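Local coordinates for Ac-ASP-7 (Ancylostoma caninum, PDB 3S6S), which is of unknown function but, as a secreted SCP/TAPS protein of a hookworm, may take part in interactions between the parasite and its host, at residues A[107-112]-A[138-143]; A[113-118]-A[175-180]; A[28-33]-A[45-50]. All blocks are in the same frame, centred on the assembly; numbering follows the deposited sequence.

Interaction 1 of 3, residues A[107-112]-A[138-143]; sequences RQVVYP and CVYDKK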
loop_
_atom_site.group_PDB
_atom_site.type_symbol
_atom_site.label_atom_id
_atom_site.label_comp_id
_atom_site.label_asym_id
_atom_site.label_seq_id
_atom_site.Cartn_x
_atom_site.Cartn_y
_atom_site.Cartn_z
ATOM N N ARG A 107 4.065 4.803 -8.088
ATOM C CA ARG A 107 2.795 4.838 -8.806
ATOM C C ARG A 107 1.770 3.876 -8.218
ATOM O O ARG A 107 0.600 4.230 -8.066
ATOM C CB ARG A 107 2.976 4.491 -10.276
ATOM C CG ARG A 107 3.247 5.658 -11.166
ATOM C CD ARG A 107 3.024 5.220 -12.604
ATOM N NE ARG A 107 1.754 5.717 -13.099
ATOM C CZ ARG A 107 0.867 4.986 -13.750
ATOM N NH1 ARG A 107 1.126 3.701 -14.002
ATOM N NH2 ARG A 107 -0.268 5.552 -14.159
ATOM N N GLN A 108 2.200 2.654 -7.911
ATOM C CA GLN A 108 1.292 1.689 -7.300
ATOM C C GLN A 108 0.916 2.091 -5.867
ATOM O O GLN A 108 -0.258 2.092 -5.494
ATOM C CB GLN A 108 1.902 0.290 -7.320
ATOM C CG GLN A 108 1.059 -0.738 -6.597
ATOM C CD GLN A 108 -0.251 -1.041 -7.317
ATOM O OE1 GLN A 108 -0.265 -1.729 -8.354
ATOM N NE2 GLN A 108 -1.364 -0.528 -6.773
ATOM N N VAL A 109 1.927 2.444 -5.078
ATOM C CA VAL A 109 1.765 2.811 -3.675
ATOM C C VAL A 109 0.698 3.883 -3.492
ATOM O O VAL A 109 -0.052 3.907 -2.514
ATOM C CB VAL A 109 3.096 3.370 -3.134
ATOM C CG1 VAL A 109 2.912 4.004 -1.746
ATOM C CG2 VAL A 109 4.149 2.262 -3.118
ATOM N N VAL A 110 0.604 4.734 -4.491
ATOM C CA VAL A 110 -0.029 6.030 -4.357
ATOM C C VAL A 110 -1.344 6.149 -5.168
ATOM O O VAL A 110 -2.059 7.142 -5.059
ATOM C CB VAL A 110 1.053 7.089 -4.726
ATOM C CG1 VAL A 110 0.602 8.070 -5.790
ATOM C CG2 VAL A 110 1.613 7.735 -3.469
ATOM N N TYR A 111 -1.649 5.102 -5.943
ATOM C CA TYR A 111 -2.831 5.000 -6.797
ATOM C C TYR A 111 -4.117 5.105 -5.984
ATOM O O TYR A 111 -4.432 4.206 -5.210
ATOM C CB TYR A 111 -2.803 3.644 -7.521
ATOM C CG TYR A 111 -3.922 3.394 -8.506
ATOM C CD1 TYR A 111 -4.415 2.115 -8.706
ATOM C CD2 TYR A 111 -4.464 4.429 -9.262
ATOM C CE1 TYR A 111 -5.435 1.874 -9.620
ATOM C CE2 TYR A 111 -5.481 4.202 -10.165
ATOM C CZ TYR A 111 -5.963 2.926 -10.338
ATOM O OH TYR A 111 -6.968 2.694 -11.249
ATOM N N PRO A 112 -4.879 6.200 -6.171
ATOM C CA PRO A 112 -6.048 6.501 -5.322
ATOM C C PRO A 112 -7.163 5.457 -5.361
ATOM O O PRO A 112 -8.001 5.464 -4.469
ATOM C CB PRO A 112 -6.549 7.838 -5.877
ATOM C CG PRO A 112 -5.348 8.447 -6.539
ATOM C CD PRO A 112 -4.595 7.286 -7.124
ATOM N N CYS A 138 4.867 -6.343 -1.930
ATOM C CA CYS A 138 3.494 -5.962 -1.644
ATOM C C CYS A 138 2.604 -6.244 -2.847
ATOM O O CYS A 138 2.999 -6.098 -4.020
ATOM C CB CYS A 138 3.386 -4.504 -1.224
ATOM S SG CYS A 138 4.224 -4.167 0.330
ATOM N N VAL A 139 1.400 -6.669 -2.513
ATOM C CA VAL A 139 0.374 -7.025 -3.457
ATOM C C VAL A 139 -0.831 -6.130 -3.176
ATOM O O VAL A 139 -1.235 -5.931 -2.014
ATOM C CB VAL A 139 0.000 -8.527 -3.318
ATOM C CG1 VAL A 139 -1.401 -8.778 -3.825
ATOM C CG2 VAL A 139 1.045 -9.412 -4.035
ATOM N N TYR A 140 -1.377 -5.577 -4.251
ATOM C CA TYR A 140 -2.452 -4.609 -4.173
ATOM C C TYR A 140 -3.650 -5.120 -4.944
ATOM O O TYR A 140 -3.499 -5.847 -5.917
ATOM C CB TYR A 140 -1.990 -3.280 -4.749
ATOM C CG TYR A 140 -0.699 -2.797 -4.138
ATOM C CD1 TYR A 140 0.504 -3.412 -4.453
ATOM C CD2 TYR A 140 -0.678 -1.726 -3.247
ATOM C CE1 TYR A 140 1.683 -2.982 -3.909
ATOM C CE2 TYR A 140 0.511 -1.289 -2.697
ATOM C CZ TYR A 140 1.683 -1.924 -3.038
ATOM O OH TYR A 140 2.869 -1.518 -2.505
ATOM N N ASP A 141 -4.847 -4.761 -4.496
ATOM C CA ASP A 141 -6.036 -5.252 -5.163
ATOM C C ASP A 141 -6.212 -4.557 -6.504
ATOM O O ASP A 141 -6.802 -5.118 -7.422
ATOM C CB ASP A 141 -7.282 -5.123 -4.276
ATOM C CG ASP A 141 -7.718 -3.676 -4.051
ATOM O OD1 ASP A 141 -8.905 -3.484 -3.716
ATOM O OD2 ASP A 141 -6.904 -2.738 -4.196
ATOM N N LYS A 142 -5.683 -3.346 -6.631
ATOM C CA LYS A 142 -5.827 -2.630 -7.888
ATOM C C LYS A 142 -4.537 -1.986 -8.410
ATOM O O LYS A 142 -3.868 -1.221 -7.724
ATOM C CB LYS A 142 -6.972 -1.618 -7.828
ATOM C CG LYS A 142 -7.441 -1.197 -9.214
ATOM C CD LYS A 142 -8.700 -0.341 -9.158
ATOM C CE LYS A 142 -9.371 -0.215 -10.539
ATOM N NZ LYS A 142 -8.420 0.222 -11.605
ATOM N N LYS A 143 -4.216 -2.326 -9.652
ATOM C CA LYS A 143 -3.025 -1.880 -10.340
ATOM C C LYS A 143 -3.388 -0.759 -11.289
ATOM O O LYS A 143 -4.313 -0.902 -12.068
ATOM C CB LYS A 143 -2.481 -3.049 -11.148
ATOM C CG LYS A 143 -1.370 -2.690 -12.082
ATOM C CD LYS A 143 -0.873 -3.942 -12.727
ATOM C CE LYS A 143 0.434 -3.719 -13.469
ATOM N NZ LYS A 143 0.786 -4.949 -14.251
HETATM O O HOH W 1 -6.649 0.891 -13.707
#
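Y140, the last residue of strand 133-140, turns one face of its ring to Q108 of helix 103-110. The Q108 CG methylene sits 3.5 Å from the Y140 ring centroid and only 11° off the normal, a CH-pi contact, while the amide beyond runs back across the ring, nearly parallel to it, toward Y140 CB. Glutamine suits the place because its aliphatic stem covers the ring and its amide can still bond. Y140 OH passes V109 CG2 at 4.0 Å and finds its polar partners outside, in T78 and H26. Here, in the alpha-beta-alpha sandwich of the SCP/TAPS family, the chain leaves the central sheet and folds across the end of a flanking helix. K142 O then accepts a nearly straight bond from Q108 NE2 (2.8 Å, 169°), with the oxygen lying in the amide plane; the same carbonyl oxygen meets the edge of the Y111 ring. The K142 side chain stays extended as far as CE and bends at its last torsion (chi4 -52°), which brings NZ to donate to Y111 OH at 2.9 Å. That hydroxyl is also bonded to E148, and water 1 donates to it. At K143 the backbone and the base of the side chain do the touching, K143 CA resting 3.4 Å from Q108 OE1, and the lysine chain extends into an exposed position.

Interaction 2 of 3, residues A[113-118]-A[175-180]; sequences KATRFG and CYTFFA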
loop_
_atom_site.group_PDB
_atom_site.type_symbol
_atom_site.label_atom_id
_atom_site.label_comp_id
_atom_site.label_asym_id
_atom_site.label_seq_id
_atom_site.Cartn_x
_atom_site.Cartn_y
_atom_site.Cartn_z
ATOM N N LYS A 113 -7.158 4.555 -6.342
ATOM C CA LYS A 113 -8.253 3.592 -6.484
ATOM C C LYS A 113 -7.913 2.181 -6.008
ATOM O O LYS A 113 -8.756 1.281 -6.056
ATOM C CB LYS A 113 -8.781 3.576 -7.918
ATOM C CG LYS A 113 -9.351 4.919 -8.333
ATOM C CD LYS A 113 -9.867 4.954 -9.773
ATOM C CE LYS A 113 -10.485 6.333 -10.063
ATOM N NZ LYS A 113 -10.901 6.470 -11.477
ATOM N N ALA A 114 -6.679 1.980 -5.560
ATOM C CA ALA A 114 -6.365 0.778 -4.794
ATOM C C ALA A 114 -7.035 0.928 -3.426
ATOM O O ALA A 114 -7.119 2.031 -2.905
ATOM C CB ALA A 114 -4.844 0.596 -4.657
ATOM N N THR A 115 -7.520 -0.166 -2.851
ATOM C CA THR A 115 -8.246 -0.096 -1.583
ATOM C C THR A 115 -7.760 -1.088 -0.539
ATOM O O THR A 115 -8.162 -1.006 0.632
ATOM C CB THR A 115 -9.754 -0.353 -1.761
ATOM O OG1 THR A 115 -9.985 -1.747 -1.976
ATOM C CG2 THR A 115 -10.324 0.469 -2.900
ATOM N N ARG A 116 -6.930 -2.044 -0.960
ATOM C CA ARG A 116 -6.325 -2.971 -0.020
ATOM C C ARG A 116 -5.033 -3.571 -0.548
ATOM O O ARG A 116 -4.801 -3.604 -1.764
ATOM C CB ARG A 116 -7.310 -4.057 0.447
ATOM C CG ARG A 116 -8.022 -4.804 -0.638
ATOM C CD ARG A 116 -8.776 -5.996 -0.051
ATOM N NE ARG A 116 -10.153 -5.677 0.307
ATOM C CZ ARG A 116 -10.816 -6.249 1.316
ATOM N NH1 ARG A 116 -10.220 -7.163 2.079
ATOM N NH2 ARG A 116 -12.070 -5.895 1.576
ATOM N N PHE A 117 -4.191 -4.009 0.388
ATOM C CA PHE A 117 -2.901 -4.588 0.076
ATOM C C PHE A 117 -2.422 -5.436 1.245
ATOM O O PHE A 117 -2.954 -5.344 2.342
ATOM C CB PHE A 117 -1.866 -3.493 -0.226
ATOM C CG PHE A 117 -1.282 -2.822 1.008
ATOM C CD1 PHE A 117 -2.097 -2.371 2.041
ATOM C CD2 PHE A 117 0.088 -2.633 1.125
ATOM C CE1 PHE A 117 -1.549 -1.731 3.158
ATOM C CE2 PHE A 117 0.640 -2.006 2.242
ATOM C CZ PHE A 117 -0.181 -1.556 3.259
ATOM N N GLY A 118 -1.398 -6.239 0.992
ATOM C CA GLY A 118 -0.690 -6.969 2.014
ATOM C C GLY A 118 0.741 -7.211 1.550
ATOM O O GLY A 118 1.016 -7.213 0.345
ATOM N N CYS A 175 -10.721 7.522 2.363
ATOM C CA CYS A 175 -11.889 6.667 2.150
ATOM C C CYS A 175 -11.526 5.198 2.362
ATOM O O CYS A 175 -10.487 4.732 1.899
ATOM C CB CYS A 175 -12.445 6.861 0.740
ATOM S SG CYS A 175 -12.954 8.562 0.367
ATOM N N TYR A 176 -12.370 4.470 3.079
ATOM C CA TYR A 176 -12.147 3.042 3.288
ATOM C C TYR A 176 -13.349 2.225 2.824
ATOM O O TYR A 176 -14.479 2.487 3.229
ATOM C CB TYR A 176 -11.865 2.744 4.764
ATOM C CG TYR A 176 -10.549 3.283 5.277
ATOM C CD1 TYR A 176 -10.432 4.602 5.718
ATOM C CD2 TYR A 176 -9.424 2.479 5.327
ATOM C CE1 TYR A 176 -9.229 5.096 6.198
ATOM C CE2 TYR A 176 -8.221 2.966 5.795
ATOM C CZ TYR A 176 -8.135 4.277 6.238
ATOM O OH TYR A 176 -6.937 4.756 6.707
ATOM N N THR A 177 -13.109 1.246 1.964
ATOM C CA THR A 177 -14.144 0.280 1.648
ATOM C C THR A 177 -13.604 -1.131 1.824
ATOM O O THR A 177 -12.413 -1.350 1.688
ATOM C CB THR A 177 -14.722 0.474 0.237
ATOM O OG1 THR A 177 -15.683 -0.555 -0.015
ATOM C CG2 THR A 177 -13.628 0.390 -0.813
ATOM N N PHE A 178 -14.481 -2.073 2.143
ATOM C CA PHE A 178 -14.093 -3.459 2.331
ATOM C C PHE A 178 -14.676 -4.323 1.235
ATOM O O PHE A 178 -14.524 -5.540 1.241
ATOM C CB PHE A 178 -14.547 -3.975 3.700
ATOM C CG PHE A 178 -13.890 -3.274 4.848
ATOM C CD1 PHE A 178 -14.473 -2.149 5.418
ATOM C CD2 PHE A 178 -12.674 -3.717 5.334
ATOM C CE1 PHE A 178 -13.863 -1.485 6.460
ATOM C CE2 PHE A 178 -12.069 -3.080 6.374
ATOM C CZ PHE A 178 -12.670 -1.950 6.946
ATOM N N PHE A 179 -15.344 -3.680 0.286
ATOM C CA PHE A 179 -16.007 -4.403 -0.788
ATOM C C PHE A 179 -15.875 -3.629 -2.104
ATOM O O PHE A 179 -16.858 -3.134 -2.662
ATOM C CB PHE A 179 -17.467 -4.673 -0.403
ATOM C CG PHE A 179 -17.620 -5.390 0.932
ATOM C CD1 PHE A 179 -18.127 -4.725 2.045
ATOM C CD2 PHE A 179 -17.237 -6.726 1.072
ATOM C CE1 PHE A 179 -18.263 -5.377 3.266
ATOM C CE2 PHE A 179 -17.364 -7.383 2.294
ATOM C CZ PHE A 179 -17.875 -6.706 3.391
ATOM N N ALA A 180 -14.635 -3.504 -2.567
ATOM C CA ALA A 180 -14.323 -2.839 -3.828
ATOM C C ALA A 180 -14.334 -3.855 -4.970
ATOM O O ALA A 180 -14.463 -3.497 -6.140
ATOM C CB ALA A 180 -12.957 -2.150 -3.737
HETATM O O HOH W 2 -10.121 1.167 1.579
HETATM O O HOH W 3 -11.852 -3.121 -0.479
#
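T115 and T177 meet methyl to methyl, their CG2 atoms 3.9 Å apart and the side chains crossing at a slant. The contact joins the start of strand 116-123, in the central sheet of the SCP/TAPS alpha-beta-alpha sandwich, to the segment 175-180, which begins in the small hairpin of strands 169-170 and 175-176. T177 divides its branches between two tasks: OG1, anti to its own N (chi1 177°), reaches forward along the chain, which leaves CG2 to face T115. A180 closes in on the same threonine: its methyl CB comes within 3.5 Å of T115 OG1 and also touches T115 CG2, and alanine's short side chain lets the turn close up on the threonine. T115 OG1 is also hydrogen-bonded to D141, just past the end of strand 133-140. R116, bent at chi3, turns the edge of its guanidinium to the carbonyl of F178; R116 NH2 and F178 O lie 2.5 Å apart, too close for the details to be trusted. The charge partner of R116 is D53, through NH1, with N7 adding a hydrogen bond there. Solvent links the two segments through side-chain and backbone polar atoms. Water 3 donates to T115 OG1 and to T177 O (2.9 Å), and accepts from R116 NE. Water 2 accepts from T177 N at 3.0 Å and lies 3.1 Å from T115 O. After T177 the chain tightens into an ST turn, in which F179 N donates to T177 OG1 over 3.2 Å at an almost straight 169°.

Interaction 3 of 3, residues A[28-33]-A[45-50]; sequences GLRQRI and REMYGL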
loop_
_atom_site.group_PDB
_atom_site.type_symbol
_atom_site.label_atom_id
_atom_site.label_comp_id
_atom_site.label_asym_id
_atom_site.label_seq_id
_atom_site.Cartn_x
_atom_site.Cartn_y
_atom_site.Cartn_z
ATOM N N GLY A 28 0.334 6.886 5.345
ATOM C CA GLY A 28 0.884 8.200 5.627
ATOM C C GLY A 28 1.097 9.018 4.363
ATOM O O GLY A 28 0.721 10.191 4.297
ATOM N N LEU A 29 1.693 8.404 3.342
ATOM C CA LEU A 29 1.958 9.137 2.120
ATOM C C LEU A 29 0.627 9.483 1.488
ATOM O O LEU A 29 0.384 10.616 1.088
ATOM C CB LEU A 29 2.786 8.301 1.159
ATOM C CG LEU A 29 3.822 9.027 0.294
ATOM C CD1 LEU A 29 4.065 8.226 -0.957
ATOM C CD2 LEU A 29 3.395 10.446 -0.055
ATOM N N ARG A 30 -0.245 8.489 1.417
ATOM C CA ARG A 30 -1.527 8.669 0.766
ATOM C C ARG A 30 -2.328 9.784 1.376
ATOM O O ARG A 30 -2.987 10.539 0.661
ATOM C CB ARG A 30 -2.343 7.391 0.844
ATOM C CG ARG A 30 -1.860 6.340 -0.102
ATOM C CD ARG A 30 -2.814 5.179 -0.085
ATOM N NE ARG A 30 -2.618 4.469 -1.321
ATOM C CZ ARG A 30 -3.554 4.245 -2.220
ATOM N NH1 ARG A 30 -4.808 4.619 -2.013
ATOM N NH2 ARG A 30 -3.214 3.606 -3.319
ATOM N N GLN A 31 -2.304 9.848 2.704
ATOM C CA GLN A 31 -3.010 10.888 3.430
ATOM C C GLN A 31 -2.476 12.272 3.039
ATOM O O GLN A 31 -3.248 13.187 2.775
ATOM C CB GLN A 31 -2.904 10.667 4.943
ATOM C CG GLN A 31 -3.558 11.771 5.724
ATOM C CD GLN A 31 -3.630 11.488 7.208
ATOM O OE1 GLN A 31 -4.718 11.384 7.772
ATOM N NE2 GLN A 31 -2.474 11.375 7.848
ATOM N N ARG A 32 -1.155 12.409 2.976
ATOM C CA ARG A 32 -0.543 13.678 2.591
ATOM C C ARG A 32 -0.849 14.040 1.143
ATOM O O ARG A 32 -1.071 15.206 0.815
ATOM C CB ARG A 32 0.964 13.646 2.834
ATOM C CG ARG A 32 1.338 13.617 4.307
ATOM C CD ARG A 32 2.670 12.904 4.522
ATOM N NE ARG A 32 3.666 13.293 3.526
ATOM C CZ ARG A 32 4.729 12.559 3.209
ATOM N NH1 ARG A 32 4.932 11.381 3.803
ATOM N NH2 ARG A 32 5.582 12.993 2.285
ATOM N N ILE A 33 -0.882 13.042 0.274
ATOM C CA ILE A 33 -1.232 13.309 -1.116
ATOM C C ILE A 33 -2.676 13.777 -1.233
ATOM O O ILE A 33 -2.967 14.725 -1.965
ATOM C CB ILE A 33 -1.000 12.103 -2.005
ATOM C CG1 ILE A 33 0.470 11.701 -1.942
ATOM C CG2 ILE A 33 -1.416 12.411 -3.444
ATOM C CD1 ILE A 33 0.875 10.745 -3.018
ATOM N N ARG A 45 -6.865 15.384 -3.687
ATOM C CA ARG A 45 -7.778 14.508 -4.410
ATOM C C ARG A 45 -8.487 13.539 -3.483
ATOM O O ARG A 45 -8.113 13.377 -2.317
ATOM C CB ARG A 45 -7.028 13.708 -5.479
ATOM C CG ARG A 45 -5.926 12.821 -4.919
ATOM C CD ARG A 45 -4.560 13.424 -5.218
ATOM N NE ARG A 45 -3.938 12.768 -6.362
ATOM C CZ ARG A 45 -3.010 13.313 -7.142
ATOM N NH1 ARG A 45 -2.581 14.547 -6.934
ATOM N NH2 ARG A 45 -2.518 12.608 -8.148
ATOM N N GLU A 46 -9.511 12.889 -4.027
ATOM C CA GLU A 46 -10.131 11.767 -3.357
ATOM C C GLU A 46 -9.072 10.688 -3.259
ATOM O O GLU A 46 -8.369 10.401 -4.233
ATOM C CB GLU A 46 -11.336 11.267 -4.146
ATOM C CG GLU A 46 -12.006 10.055 -3.543
ATOM C CD GLU A 46 -13.295 9.702 -4.235
ATOM O OE1 GLU A 46 -13.859 10.569 -4.930
ATOM O OE2 GLU A 46 -13.755 8.552 -4.089
ATOM N N MET A 47 -8.932 10.112 -2.075
ATOM C CA MET A 47 -7.962 9.054 -1.869
ATOM C C MET A 47 -8.573 7.975 -0.978
ATOM O O MET A 47 -9.299 8.279 -0.030
ATOM C CB MET A 47 -6.687 9.631 -1.255
ATOM C CG MET A 47 -5.584 8.609 -0.964
ATOM S SD MET A 47 -4.657 8.045 -2.408
ATOM C CE MET A 47 -3.788 9.550 -2.881
ATOM N N TYR A 48 -8.308 6.715 -1.305
ATOM C CA TYR A 48 -8.722 5.616 -0.443
ATOM C C TYR A 48 -7.541 5.186 0.375
ATOM O O TYR A 48 -6.442 5.108 -0.146
ATOM C CB TYR A 48 -9.256 4.441 -1.264
ATOM C CG TYR A 48 -10.725 4.600 -1.553
ATOM C CD1 TYR A 48 -11.171 5.632 -2.374
ATOM C CD2 TYR A 48 -11.674 3.755 -0.971
ATOM C CE1 TYR A 48 -12.507 5.812 -2.631
ATOM C CE2 TYR A 48 -13.024 3.929 -1.223
ATOM C CZ TYR A 48 -13.430 4.968 -2.061
ATOM O OH TYR A 48 -14.753 5.175 -2.334
ATOM N N GLY A 49 -7.750 4.950 1.665
ATOM C CA GLY A 49 -6.710 4.347 2.476
ATOM C C GLY A 49 -6.587 2.902 2.014
ATOM O O GLY A 49 -7.538 2.341 1.477
ATOM N N LEU A 50 -5.430 2.287 2.192
ATOM C CA LEU A 50 -5.337 0.883 1.868
ATOM C C LEU A 50 -5.661 0.062 3.108
ATOM O O LEU A 50 -5.034 0.204 4.161
ATOM C CB LEU A 50 -3.947 0.530 1.353
ATOM C CG LEU A 50 -3.419 1.258 0.119
ATOM C CD1 LEU A 50 -1.989 0.834 -0.130
ATOM C CD2 LEU A 50 -4.281 0.961 -1.100
#
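Facing R30 and I33 on helix 16-34, the irregular segment 45-50 runs in the opposite sense, with the CA atoms of R30 and G49 7.0 Å apart and those of I33 and R45 7.4 Å apart. R30 crosses the gap between them. Its chain is extended from CG to NE and brings NH1 to Y48 O, a short hydrogen bond (2.5 Å) bent to 135° at the hydrogen; NH1 lies in the carbonyl plane, while the oxygen is a little out of the guanidinium plane. L50 crosses this arginine at about a right angle and sets CD2 over the centre of one guanidinium face, 3.5 Å from R30 CZ. M47 comes in from another direction: bent at both chi2 and chi3, it curls round so that SD lies 3.5 Å from R30 NH1 and CE packs on I33 CG2 at 3.8 Å. An unbranched, flexible methionine suits this place, since it can follow the helix surface from R30 to I33. I33 CG2 also reaches over one face of the R45 guanidinium and touches R45 CD at 3.7 Å, while R45 NH1 bonds to P43 O. In the SCP/TAPS sandwich this contact lays the loop leading into strand 51-53 along the helix that precedes it. Carbonyls of Y48 and V109 hold R30 NH1 and NE, and Y111 O lies very close to NH2, too close for its detail to be relied on. These bonds would limit rotation of the buried cation's plane, and the carbonyl dipoles would probably offset part of its charge.

How the interactions relate
Interactions 1 and 3 are buried, whereas interaction 2 is only partly buried and bridged in part by water. Interactions 1 and 2 share the central sheet: strands 133-140 and 116-123 are neighbours there, paired through V139 N and G118 O, and D141 ties to T115 beside them. Interaction 3 meets interaction 1 at R30, which bonds to V109 O, and through V110, which lies against helix 16-34. It meets interaction 2 where the backbone of C175 pairs with M47 and G49. Chemistry follows place: ring and amide at the strand end, a carbonyl-bound arginine in the interior, small methyls with bridging waters at the segment 175-180.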